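Local coordinates for protein CD160 antigen (PDB 6NGG) that acts as an immunoglobulin-domain receptor on natural killer and T cells, recognising MHC class I molecules and TNFRSF14 to deliver stimulatory or inhibitory signals, at residues Ala28-Lys37 with Pro45-Arg56. The protein carries 1 engineered substitution. Residues are numbered along the deposited sequence; the frame is centred on the assembly and turned at random.
Sequences AEGFVMFLCK and PETSLKQLRLKR. Engineered in segment 28-37: M33 (natural residue Val).
P45 lies over one face of the F34 ring, a CH-pi contact with P45 CD 3.7 Å from the ring centroid and 13° off its normal; SG of C36, disulfide-bonded to C43, sits in plane at the ring's edge. With chi1 at 50°, F34 CG is flanked by both main-chain neighbours of CA, N and C, which turns one ring face to P45. One face of the R53 guanidinium meets V32 CB. A28 CB comes up toward the rim of one face of the R56 guanidinium, unusually tightly, so the detail is doubtful; R56 NH1 is hydrogen-bonded to S68 OG and NH2 to S67 O. Strand 31-37 and the short edge strand 50-52 run antiparallel in the five-stranded sheet of this V-type immunoglobulin domain, with strand 83-91 on the other flank of 31-37. M33 and L52 form a hydrogen-bonded pair: M33 N to L52 O is 3.0 Å and almost straight (175°), and L52 N returns to M33 O at 2.8 Å. On their side of the sheet, CE of the engineered M33 touches L52 CD2 (4.1 Å) and L54 CD2. Past K50, L49 N bonds to L35 O at 2.9 Å. S48 OG and N both donate to P45 O, closing the turn before the strand, and a water links K37 N to T47 O.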
# COMPACT_ATOMS: atom_id res chain seq x y z
N ALA A 28 1.93 15.99 -5.96
CA ALA A 28 1.49 14.66 -6.38
C ALA A 28 2.59 13.80 -7.00
O ALA A 28 2.37 12.59 -7.25
CB ALA A 28 0.36 14.79 -7.37
N GLU A 29 3.77 14.40 -7.22
CA GLU A 29 4.75 13.79 -8.09
C GLU A 29 5.95 13.43 -7.28
O GLU A 29 6.20 14.02 -6.25
CB GLU A 29 5.16 14.80 -9.17
CG GLU A 29 5.26 14.16 -10.52
CD GLU A 29 3.91 13.99 -11.16
OE1 GLU A 29 3.26 15.03 -11.45
OE2 GLU A 29 3.50 12.82 -11.37
N GLY A 30 6.68 12.44 -7.74
CA GLY A 30 8.05 12.26 -7.32
C GLY A 30 8.17 11.36 -6.09
O GLY A 30 9.19 11.39 -5.41
N PHE A 31 7.17 10.54 -5.81
CA PHE A 31 7.30 9.54 -4.72
C PHE A 31 6.91 8.17 -5.28
O PHE A 31 6.14 8.09 -6.22
CB PHE A 31 6.49 9.86 -3.44
CG PHE A 31 5.03 10.05 -3.66
CD1 PHE A 31 4.14 8.94 -3.72
CD2 PHE A 31 4.52 11.33 -3.80
CE1 PHE A 31 2.81 9.10 -3.93
CE2 PHE A 31 3.14 11.49 -4.02
CZ PHE A 31 2.28 10.37 -4.07
N VAL A 32 7.46 7.13 -4.70
CA VAL A 32 7.05 5.75 -4.93
C VAL A 32 6.35 5.22 -3.69
O VAL A 32 6.75 5.49 -2.56
CB VAL A 32 8.26 4.86 -5.33
CG1 VAL A 32 9.33 4.84 -4.24
CG2 VAL A 32 7.84 3.45 -5.68
N MET A 33 5.27 4.49 -3.94
CA MET A 33 4.47 3.81 -2.93
C MET A 33 4.80 2.34 -3.01
O MET A 33 5.04 1.80 -4.07
CB MET A 33 2.97 3.98 -3.19
CG MET A 33 2.45 5.45 -3.15
SD MET A 33 0.64 5.65 -3.64
CE MET A 33 0.68 5.38 -5.40
N PHE A 34 4.76 1.67 -1.87
CA PHE A 34 5.01 0.22 -1.82
C PHE A 34 4.45 -0.42 -0.55
O PHE A 34 4.16 0.20 0.41
CB PHE A 34 6.53 -0.06 -2.02
CG PHE A 34 7.47 0.77 -1.11
CD1 PHE A 34 7.84 2.07 -1.44
CD2 PHE A 34 7.99 0.21 0.05
CE1 PHE A 34 8.66 2.80 -0.63
CE2 PHE A 34 8.83 0.93 0.87
CZ PHE A 34 9.14 2.25 0.54
N LEU A 35 4.24 -1.71 -0.63
CA LEU A 35 3.62 -2.45 0.43
C LEU A 35 4.58 -3.56 0.74
O LEU A 35 4.99 -4.30 -0.17
CB LEU A 35 2.29 -3.06 -0.12
CG LEU A 35 1.64 -4.11 0.83
CD1 LEU A 35 1.06 -3.42 2.06
CD2 LEU A 35 0.60 -4.89 0.19
N CYS A 36 4.92 -3.68 2.02
CA CYS A 36 5.81 -4.76 2.50
C CYS A 36 5.11 -5.70 3.49
O CYS A 36 4.13 -5.31 4.15
CB CYS A 36 7.02 -4.11 3.19
SG CYS A 36 8.15 -3.21 2.11
N LYS A 37 5.59 -6.95 3.52
CA LYS A 37 5.11 -8.01 4.37
C LYS A 37 6.23 -8.53 5.25
O LYS A 37 7.21 -9.04 4.73
CB LYS A 37 4.52 -9.13 3.56
CG LYS A 37 3.91 -10.24 4.38
CD LYS A 37 3.33 -11.31 3.46
CE LYS A 37 2.73 -12.40 4.32
NZ LYS A 37 3.77 -13.10 5.12
N PRO A 45 11.21 -0.40 -1.87
CA PRO A 45 10.65 -0.92 -3.10
C PRO A 45 11.25 -2.29 -3.51
O PRO A 45 10.52 -3.19 -3.91
CB PRO A 45 10.92 0.21 -4.11
CG PRO A 45 10.78 1.39 -3.27
CD PRO A 45 11.52 1.04 -2.00
N GLU A 46 12.53 -2.50 -3.25
CA GLU A 46 13.16 -3.78 -3.63
C GLU A 46 12.68 -4.97 -2.78
O GLU A 46 12.74 -6.12 -3.24
CB GLU A 46 14.69 -3.70 -3.43
CG GLU A 46 15.44 -2.77 -4.38
CD GLU A 46 15.06 -1.28 -4.26
OE1 GLU A 46 14.86 -0.66 -5.35
OE2 GLU A 46 14.95 -0.71 -3.12
N THR A 47 12.26 -4.73 -1.55
CA THR A 47 11.71 -5.82 -0.71
C THR A 47 10.18 -5.89 -0.68
O THR A 47 9.63 -6.67 0.11
CB THR A 47 12.27 -5.74 0.72
OG1 THR A 47 11.94 -4.48 1.32
CG2 THR A 47 13.78 -5.89 0.71
N SER A 48 9.51 -5.12 -1.53
CA SER A 48 8.05 -4.96 -1.47
C SER A 48 7.35 -6.03 -2.25
O SER A 48 7.86 -6.50 -3.24
CB SER A 48 7.61 -3.59 -2.08
OG SER A 48 7.82 -3.53 -3.51
N LEU A 49 6.12 -6.31 -1.87
CA LEU A 49 5.22 -7.15 -2.71
C LEU A 49 4.75 -6.43 -3.95
O LEU A 49 4.43 -7.07 -4.94
CB LEU A 49 4.00 -7.56 -1.94
CG LEU A 49 4.27 -8.30 -0.63
CD1 LEU A 49 2.96 -8.59 0.06
CD2 LEU A 49 5.04 -9.58 -0.90
N LYS A 50 4.66 -5.12 -3.90
CA LYS A 50 4.21 -4.33 -5.01
C LYS A 50 4.64 -2.86 -4.83
O LYS A 50 4.62 -2.35 -3.72
CB LYS A 50 2.72 -4.46 -5.13
CG LYS A 50 2.23 -3.67 -6.34
CD LYS A 50 0.79 -3.92 -6.70
CE LYS A 50 0.51 -3.27 -8.05
NZ LYS A 50 -0.92 -3.46 -8.37
N GLN A 51 5.12 -2.21 -5.89
CA GLN A 51 5.49 -0.78 -5.82
C GLN A 51 4.82 -0.04 -6.94
O GLN A 51 4.39 -0.68 -7.90
CB GLN A 51 6.97 -0.56 -5.95
CG GLN A 51 7.66 -1.16 -7.19
CD GLN A 51 9.14 -0.88 -7.18
OE1 GLN A 51 9.92 -1.75 -6.99
NE2 GLN A 51 9.51 0.35 -7.36
N LEU A 52 4.71 1.27 -6.84
CA LEU A 52 4.01 2.00 -7.88
C LEU A 52 4.38 3.44 -7.84
O LEU A 52 4.33 4.04 -6.75
CB LEU A 52 2.49 1.86 -7.69
CG LEU A 52 1.61 2.58 -8.69
CD1 LEU A 52 1.84 2.08 -10.09
CD2 LEU A 52 0.15 2.51 -8.26
N ARG A 53 4.76 3.97 -9.01
CA ARG A 53 4.93 5.44 -9.22
C ARG A 53 3.85 5.85 -10.20
O ARG A 53 3.79 5.36 -11.30
CB ARG A 53 6.31 5.79 -9.80
CG ARG A 53 7.48 5.10 -9.10
CD ARG A 53 8.80 5.14 -9.87
NE ARG A 53 9.92 5.48 -8.98
CZ ARG A 53 10.17 6.71 -8.51
NH1 ARG A 53 9.40 7.77 -8.84
NH2 ARG A 53 11.19 6.90 -7.69
N LEU A 54 2.98 6.75 -9.81
CA LEU A 54 1.75 6.95 -10.53
C LEU A 54 1.90 8.13 -11.48
O LEU A 54 2.34 9.21 -11.09
CB LEU A 54 0.65 7.18 -9.49
CG LEU A 54 -0.79 6.82 -9.79
CD1 LEU A 54 -1.01 5.44 -10.39
CD2 LEU A 54 -1.58 7.04 -8.49
N LYS A 55 1.51 7.97 -12.74
CA LYS A 55 1.51 9.13 -13.61
C LYS A 55 0.10 9.69 -13.62
O LYS A 55 -0.88 8.92 -13.58
CB LYS A 55 2.04 8.79 -15.00
CG LYS A 55 1.13 7.97 -15.90
CD LYS A 55 1.92 7.38 -17.07
CE LYS A 55 3.25 6.72 -16.65
NZ LYS A 55 4.01 6.09 -17.76
N ARG A 56 0.01 11.01 -13.66
CA ARG A 56 -1.21 11.75 -13.24
C ARG A 56 -2.11 12.31 -14.34
O ARG A 56 -2.93 13.16 -14.11
CB ARG A 56 -0.80 12.81 -12.26
CG ARG A 56 -0.07 12.08 -11.11
CD ARG A 56 -0.13 12.88 -9.91
NE ARG A 56 -1.40 12.85 -9.24
CZ ARG A 56 -1.76 11.99 -8.27
NH1 ARG A 56 -0.98 10.95 -7.96
NH2 ARG A 56 -2.91 12.13 -7.67
O HOH W 1 7.53 -7.68 1.47